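Local coordinates for ABC transporter substrate-binding protein (Streptococcus pneumoniae, PDB 4OHN) that binds the amino acid histidine between its two lobes and probably delivers it to an ABC uptake transporter in the membrane, at residues Leu108-Lys111 against Lys112-Ile116; Glu144-Lys147 against Asn148-Asn152; Leu176-Arg180 against Val181-Tyr185. All coordinates share one frame; numbering follows the deposited sequence. Where two conformers were deposited one is given.

Contacts 1 and 3 share one sheet, in which strands 102-111 and 175-179 run antiparallel as neighbours; their centres lie about 14 Å apart. Val109 N sits 2.9 Å from Leu176 O, a probable hydrogen bond, and Val109 CG2 packs at 3.5 Å from Ile178 CG2. Contact 2 is a turn on the loop between helix 134-141 and strand 155-158, with its centre about 17 Å from that of contact 1, which it meets where Leu108 CD2 lies 3.9 Å from Leu146 CD1. Contacts 2 and 3 do not touch, their nearest atoms being about 5 Å apart. Contact 3 alone of the three reaches the bound histidine, through Asp179.

Contact 1 (Leu108-Lys111 against Lys112-Ile116); sequences LVTK and KSSGI
Lys111 O receives two donors from Ser114 just where strand 102-111 gives way to the 3-10 segment 112-114. The hydroxyl comes in the carbonyl plane, Ser114 OG lying 2.7 Å from Lys111 O with a C=O...donor angle of 157°. The amide reaches the same oxygen from above that plane, Ser114 N standing 3.0 Å from Lys111 O. Ser114 OG also accepts from Ile116 N at 3.0 Å, which makes an ST turn and draws the chain back beside the strand it has just left. A chi1 of 76° sets this hydroxyl between its own N and carbonyl carbon, where it can serve both partners. Thr110 meets the returning chain: its OG1 donates to Ile116 O at 2.8 Å in the carbonyl plane. Its methyl branch turns to the isoleucine side chain, Thr110 CG2 lying 4.0 Å from Ile116 CG2, and the two side chains cross at about a right angle. Water 1 joins Lys111 NZ to Ser113 OG, and the start of the lysine chain, CB and CD, passes alongside that serine, with Lys111 CB 3.6 Å from Ser113 OG.

Further out, Lys111 NZ forms a salt bridge with Asp171 and a hydrogen bond to Lys169 O, while Lys112 NZ bonds to Tyr196 O and Asn197 OD1. Asn197 ND2 also donates to Ile116 O, and Thr110 makes backbone bonds with Asn197, so strand 196-200 backs the turn. Chemically, hydroxyls add to the backbone bonds that hold the turn: Ser114 acts as donor and acceptor at once, while Thr110 couples a polar bond to a methyl contact, which probably helps to set how the chain turns back at the end of the strand.

Contact 2 (Glu144-Lys147 against Asn148-Asn152); sequences EILK and NIVAN
Leu146 and Val150 cross obliquely, with Leu146 CD2 meeting Val150 CG1 at 3.9 Å, the one apolar side-chain contact between segments 144-147 and 148-152. Both methyls of the valine also lie over the same side of the Leu146 carbonyl oxygen: its CG1 comes to 3.4 Å and its CG2 to 3.6 Å from Leu146 O. Ile149 adds its CG1 to the same oxygen, 3.5 Å from Leu146 O; chi1 of 64° puts this branch between the isoleucine's own N and carbonyl carbon. Carbon groups therefore crowd about a carbonyl that two amides already grip. Val150 N lies 3.1 Å from Leu146 O, almost in line with the carbonyl bond (C=O...donor angle 178°), whereas Ile149 N approaches from above the carbonyl plane. On another side of the turn the Asn148 amide group reaches back toward Glu144, without a bond, Asn148 ND2 being 3.9 Å from Glu144 N. Lys147 extends away from the turn to a salt bridge between its NZ and Glu140 of helix 134-141.

Phe139 of that helix touches both Leu146 and Lys147, and Ile149 and Ala151 make backbone hydrogen bonds with Gly124 and Lys125, so the turn is tied to helix 134-141 and to the Gly124-Lys125 backbone. The double acceptance satisfies Leu146 O amid apolar side chains, and the two bonds, from residues three and four places on, close a tight turn before strand 155-158.

Contact 3 (Leu176-Arg180 against Val181-Tyr185); sequences LLIDR and VYANY. With HIS (histidine), chain B.
Ile178 and Tyr182 meet through similar first torsions: each CG branch stands opposite its own N (chi1 -177° in both), so that CD1 of the isoleucine lies against the tyrosine ring. Ile178 CD1 comes to 3.5 Å from Tyr182 CD2, meeting the ring obliquely, and the side chains cross at about a right angle. The other branch, Ile178 CG2, packs 4.3 Å from Ala183 CB.

Asp179, the last residue of the strand and N-cap by position, makes no capping bond with its carboxylate. With chi1 at -55°, that group points away from the helix to the ligand, whose amino nitrogen N donates to Asp179 OD2 at 2.7 Å. Asn104 and Gln106 add weak hydrogen bonds to the same oxygen. The backbone carbonyl opens the helix instead: Ala183 N lies 3.0 Å from Asp179 O, nearly straight, and Asn184 N follows at 2.9 Å from Arg180 O. One turn of helix also pairs Arg180 with Asn184, their flat groups well tilted against each other; water 2, in plane at the guanidinium edge, accepts from Arg180 NE and donates to Asn184 OD1.

Tyr182 OH is held by Asn162, and its ring meets Phe28 and Phe161. The axes of strand segment 176-179 and helix segment 181-185 stand at 96°. This strand-to-helix junction places Asp179 in the ligand cleft, as in amino-acid-binding members of solute-binding protein family 3, where an acidic side chain typically receives the substrate's alpha-amino group.

Contact 1 (Leu108-Lys111 against Lys112-Ile116)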
# COMPACT_ATOMS: atom_id res chain seq x y z
N LEU A 108 12.39 7.03 -4.38
CA LEU A 108 13.45 7.07 -3.40
C LEU A 108 13.29 8.28 -2.51
O LEU A 108 12.92 9.38 -2.97
CB LEU A 108 14.82 7.13 -4.05
CG LEU A 108 15.43 5.85 -4.58
CD1 LEU A 108 16.85 6.11 -5.05
CD2 LEU A 108 15.39 4.75 -3.53
N VAL A 109 13.59 8.06 -1.24
CA VAL A 109 13.67 9.13 -0.25
C VAL A 109 15.11 9.15 0.30
O VAL A 109 15.63 8.12 0.72
CB VAL A 109 12.65 8.96 0.89
CG1 VAL A 109 12.76 10.09 1.90
CG2 VAL A 109 11.23 8.94 0.32
N THR A 110 15.73 10.34 0.27
CA THR A 110 17.08 10.53 0.80
C THR A 110 17.07 11.78 1.67
O THR A 110 16.21 12.65 1.51
CB THR A 110 18.12 10.73 -0.32
OG1 THR A 110 17.80 11.92 -1.04
CG2 THR A 110 18.14 9.53 -1.26
N LYS A 111 18.00 11.90 2.60
CA LYS A 111 18.16 13.17 3.31
C LYS A 111 18.61 14.25 2.35
O LYS A 111 19.45 14.01 1.48
CB LYS A 111 19.22 13.07 4.39
CG LYS A 111 18.83 12.28 5.59
CD LYS A 111 19.91 12.44 6.65
CE LYS A 111 19.46 12.00 8.00
NZ LYS A 111 20.57 12.11 8.99
N LYS A 112 18.13 15.48 2.53
CA LYS A 112 18.65 16.56 1.68
C LYS A 112 20.14 16.73 1.87
O LYS A 112 20.85 17.10 0.95
CB LYS A 112 17.92 17.87 1.93
CG LYS A 112 16.49 17.86 1.39
CD LYS A 112 15.91 19.27 1.36
CE LYS A 112 14.42 19.29 1.06
NZ LYS A 112 14.11 18.78 -0.30
N SER A 113 20.63 16.47 3.08
CA SER A 113 22.06 16.62 3.33
C SER A 113 22.92 15.67 2.49
O SER A 113 24.11 15.92 2.30
CB SER A 113 22.37 16.43 4.81
OG SER A 113 21.97 15.16 5.26
N SER A 114 22.33 14.58 1.98
CA SER A 114 23.07 13.66 1.11
C SER A 114 23.39 14.25 -0.26
O SER A 114 24.32 13.79 -0.93
CB SER A 114 22.28 12.35 0.92
OG SER A 114 21.19 12.52 0.01
N GLY A 115 22.59 15.21 -0.69
CA GLY A 115 22.72 15.74 -2.04
C GLY A 115 22.32 14.78 -3.14
O GLY A 115 22.56 15.07 -4.30
N ILE A 116 21.67 13.66 -2.77
CA ILE A 116 21.27 12.63 -3.74
C ILE A 116 19.85 12.91 -4.21
O ILE A 116 18.90 12.85 -3.43
CB ILE A 116 21.30 11.22 -3.10
CG1 ILE A 116 22.70 10.89 -2.62
CG2 ILE A 116 20.81 10.18 -4.10
CD1 ILE A 116 22.79 9.65 -1.74
O HOH W 1 22.13 14.70 8.02

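Contact 2 (Glu144-Lys147 against Asn148-Asn152)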
# COMPACT_ATOMS: atom_id res chain seq x y z
N GLU A 144 18.72 -3.03 -13.24
CA GLU A 144 19.44 -1.91 -13.82
C GLU A 144 19.13 -0.58 -13.14
O GLU A 144 19.92 0.36 -13.22
CB GLU A 144 19.15 -1.80 -15.32
CG GLU A 144 17.73 -1.32 -15.69
CD GLU A 144 16.66 -2.41 -15.62
OE1 GLU A 144 16.95 -3.57 -15.25
OE2 GLU A 144 15.49 -2.09 -15.94
N ILE A 145 17.95 -0.47 -12.54
CA ILE A 145 17.54 0.77 -11.91
C ILE A 145 18.31 1.13 -10.64
O ILE A 145 18.86 2.20 -10.52
CB ILE A 145 16.04 0.68 -11.57
CG1 ILE A 145 15.17 0.51 -12.83
CG2 ILE A 145 15.57 1.90 -10.80
CD1 ILE A 145 15.23 1.66 -13.81
N LEU A 146 18.38 0.19 -9.70
CA LEU A 146 19.12 0.40 -8.46
C LEU A 146 19.97 -0.79 -8.06
O LEU A 146 21.03 -0.61 -7.52
CB LEU A 146 18.19 0.73 -7.30
CG LEU A 146 17.73 2.17 -7.22
CD1 LEU A 146 16.52 2.27 -6.32
CD2 LEU A 146 18.85 3.07 -6.74
N LYS A 147 19.56 -2.00 -8.14
CA LYS A 147 20.26 -3.11 -7.55
C LYS A 147 21.68 -3.22 -8.03
O LYS A 147 22.55 -3.48 -7.25
CB LYS A 147 19.50 -4.41 -7.85
CG LYS A 147 20.12 -5.64 -7.22
CD LYS A 147 19.30 -6.90 -7.42
CE LYS A 147 20.01 -8.09 -6.81
NZ LYS A 147 19.31 -9.37 -7.05
N ASN A 148 21.94 -3.03 -9.19
CA ASN A 148 23.26 -3.17 -9.79
C ASN A 148 24.26 -2.15 -9.27
O ASN A 148 25.44 -2.42 -9.25
CB ASN A 148 23.22 -3.18 -11.32
CG ASN A 148 22.69 -4.47 -11.86
OD1 ASN A 148 22.55 -5.43 -11.15
ND2 ASN A 148 22.36 -4.49 -13.13
N ILE A 149 23.78 -0.99 -8.87
CA ILE A 149 24.68 0.06 -8.40
C ILE A 149 24.77 0.35 -6.91
O ILE A 149 25.74 0.89 -6.46
CB ILE A 149 24.40 1.36 -9.15
CG1 ILE A 149 23.00 1.90 -8.84
CG2 ILE A 149 24.60 1.13 -10.64
CD1 ILE A 149 22.78 3.31 -9.32
N VAL A 150 23.77 -0.05 -6.13
CA VAL A 150 23.82 0.20 -4.70
C VAL A 150 24.80 -0.72 -4.00
O VAL A 150 25.15 -1.75 -4.52
CB VAL A 150 22.43 0.08 -4.02
CG1 VAL A 150 21.46 1.08 -4.61
CG2 VAL A 150 21.88 -1.34 -4.11
N ALA A 151 25.24 -0.33 -2.81
CA ALA A 151 26.19 -1.14 -2.05
C ALA A 151 25.67 -2.57 -1.90
O ALA A 151 24.50 -2.79 -1.57
CB ALA A 151 26.41 -0.52 -0.69
N ASN A 152 26.55 -3.54 -2.16
CA ASN A 152 26.27 -4.97 -2.02
C ASN A 152 25.17 -5.54 -2.92
O ASN A 152 24.81 -6.71 -2.80
CB ASN A 152 25.97 -5.31 -0.56
CG ASN A 152 27.07 -4.85 0.37
OD1 ASN A 152 28.23 -5.19 0.17
ND2 ASN A 152 26.72 -4.04 1.35

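Contact 3 (Leu176-Arg180 against Val181-Tyr185)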
# COMPACT_ATOMS: atom_id res chain seq x y z
N LEU A 176 15.81 5.18 0.75
CA LEU A 176 14.71 4.26 1.02
C LEU A 176 13.77 4.21 -0.18
O LEU A 176 13.28 5.25 -0.62
CB LEU A 176 13.95 4.71 2.28
CG LEU A 176 12.69 3.92 2.65
CD1 LEU A 176 12.97 2.43 2.85
CD2 LEU A 176 12.07 4.55 3.91
N LEU A 177 13.54 3.01 -0.69
CA LEU A 177 12.57 2.79 -1.75
C LEU A 177 11.19 2.59 -1.12
O LEU A 177 11.01 1.67 -0.32
CB LEU A 177 12.98 1.56 -2.57
CG LEU A 177 12.16 1.23 -3.82
CD1 LEU A 177 12.24 2.37 -4.83
CD2 LEU A 177 12.65 -0.07 -4.44
N ILE A 178 10.24 3.44 -1.46
CA ILE A 178 8.98 3.53 -0.73
C ILE A 178 7.87 4.10 -1.61
O ILE A 178 8.12 4.85 -2.55
CB ILE A 178 9.20 4.39 0.55
CG1 ILE A 178 7.93 4.48 1.41
CG2 ILE A 178 9.72 5.76 0.20
CD1 ILE A 178 8.19 5.09 2.79
N ASP A 179 6.63 3.76 -1.31
CA ASP A 179 5.48 4.32 -1.99
C ASP A 179 5.41 5.84 -1.83
O ASP A 179 5.52 6.35 -0.72
CB ASP A 179 4.19 3.69 -1.44
CG ASP A 179 4.21 2.21 -1.52
OD1 ASP A 179 5.00 1.59 -0.79
OD2 ASP A 179 3.43 1.66 -2.32
N ARG A 180 5.16 6.55 -2.92
CA ARG A 180 5.04 8.00 -2.88
C ARG A 180 3.91 8.45 -1.97
O ARG A 180 4.04 9.42 -1.25
CB ARG A 180 4.88 8.57 -4.29
CG ARG A 180 5.10 10.09 -4.38
CD ARG A 180 5.20 10.52 -5.85
NE ARG A 180 5.97 11.75 -6.05
CZ ARG A 180 6.46 12.14 -7.22
NH1 ARG A 180 6.27 11.39 -8.30
NH2 ARG A 180 7.14 13.27 -7.32
N VAL A 181 2.77 7.75 -1.98
CA VAL A 181 1.66 8.20 -1.13
C VAL A 181 2.05 8.17 0.33
O VAL A 181 1.67 9.04 1.10
CB VAL A 181 0.35 7.40 -1.30
CG1 VAL A 181 -0.16 7.51 -2.73
CG2 VAL A 181 0.51 5.94 -0.85
N TYR A 182 2.81 7.16 0.72
CA TYR A 182 3.25 7.10 2.10
C TYR A 182 4.24 8.22 2.40
O TYR A 182 4.08 8.96 3.37
CB TYR A 182 3.86 5.72 2.38
CG TYR A 182 4.32 5.47 3.80
CD1 TYR A 182 3.80 4.44 4.56
CD2 TYR A 182 5.27 6.26 4.40
CE1 TYR A 182 4.24 4.23 5.87
CE2 TYR A 182 5.68 6.06 5.65
CZ TYR A 182 5.17 5.06 6.38
OH TYR A 182 5.66 4.91 7.69
N ALA A 183 5.27 8.34 1.57
CA ALA A 183 6.30 9.34 1.82
C ALA A 183 5.71 10.73 1.94
O ALA A 183 6.04 11.46 2.89
CB ALA A 183 7.35 9.30 0.71
N ASN A 184 4.83 11.11 1.01
CA ASN A 184 4.24 12.46 1.03
C ASN A 184 3.47 12.70 2.32
O ASN A 184 3.63 13.73 2.98
CB ASN A 184 3.27 12.64 -0.15
CG ASN A 184 3.96 12.82 -1.49
OD1 ASN A 184 5.15 13.12 -1.57
ND2 ASN A 184 3.19 12.67 -2.58
N TYR A 185 2.63 11.75 2.72
CA TYR A 185 1.81 11.95 3.91
C TYR A 185 2.66 11.95 5.18
O TYR A 185 2.51 12.81 6.05
CB TYR A 185 0.71 10.87 3.99
CG TYR A 185 -0.23 11.09 5.14
CD1 TYR A 185 0.06 10.61 6.41
CD2 TYR A 185 -1.42 11.80 4.96
CE1 TYR A 185 -0.77 10.83 7.47
CE2 TYR A 185 -2.26 12.01 6.02
CZ TYR A 185 -1.95 11.52 7.27
OH TYR A 185 -2.81 11.73 8.33
N HIS B . 2.23 -0.74 -2.05
CA HIS B . 3.20 -1.67 -1.43
C HIS B . 2.70 -3.10 -1.51
O HIS B . 1.57 -3.32 -2.00
CB HIS B . 3.60 -1.24 0.00
CG HIS B . 2.61 -1.53 1.10
ND1 HIS B . 3.04 -1.89 2.37
CD2 HIS B . 1.27 -1.41 1.19
CE1 HIS B . 2.00 -2.02 3.16
NE2 HIS B . 0.91 -1.73 2.48
OXT HIS B . 3.46 -3.99 -1.08
O HOH W 2 6.52 13.46 -4.03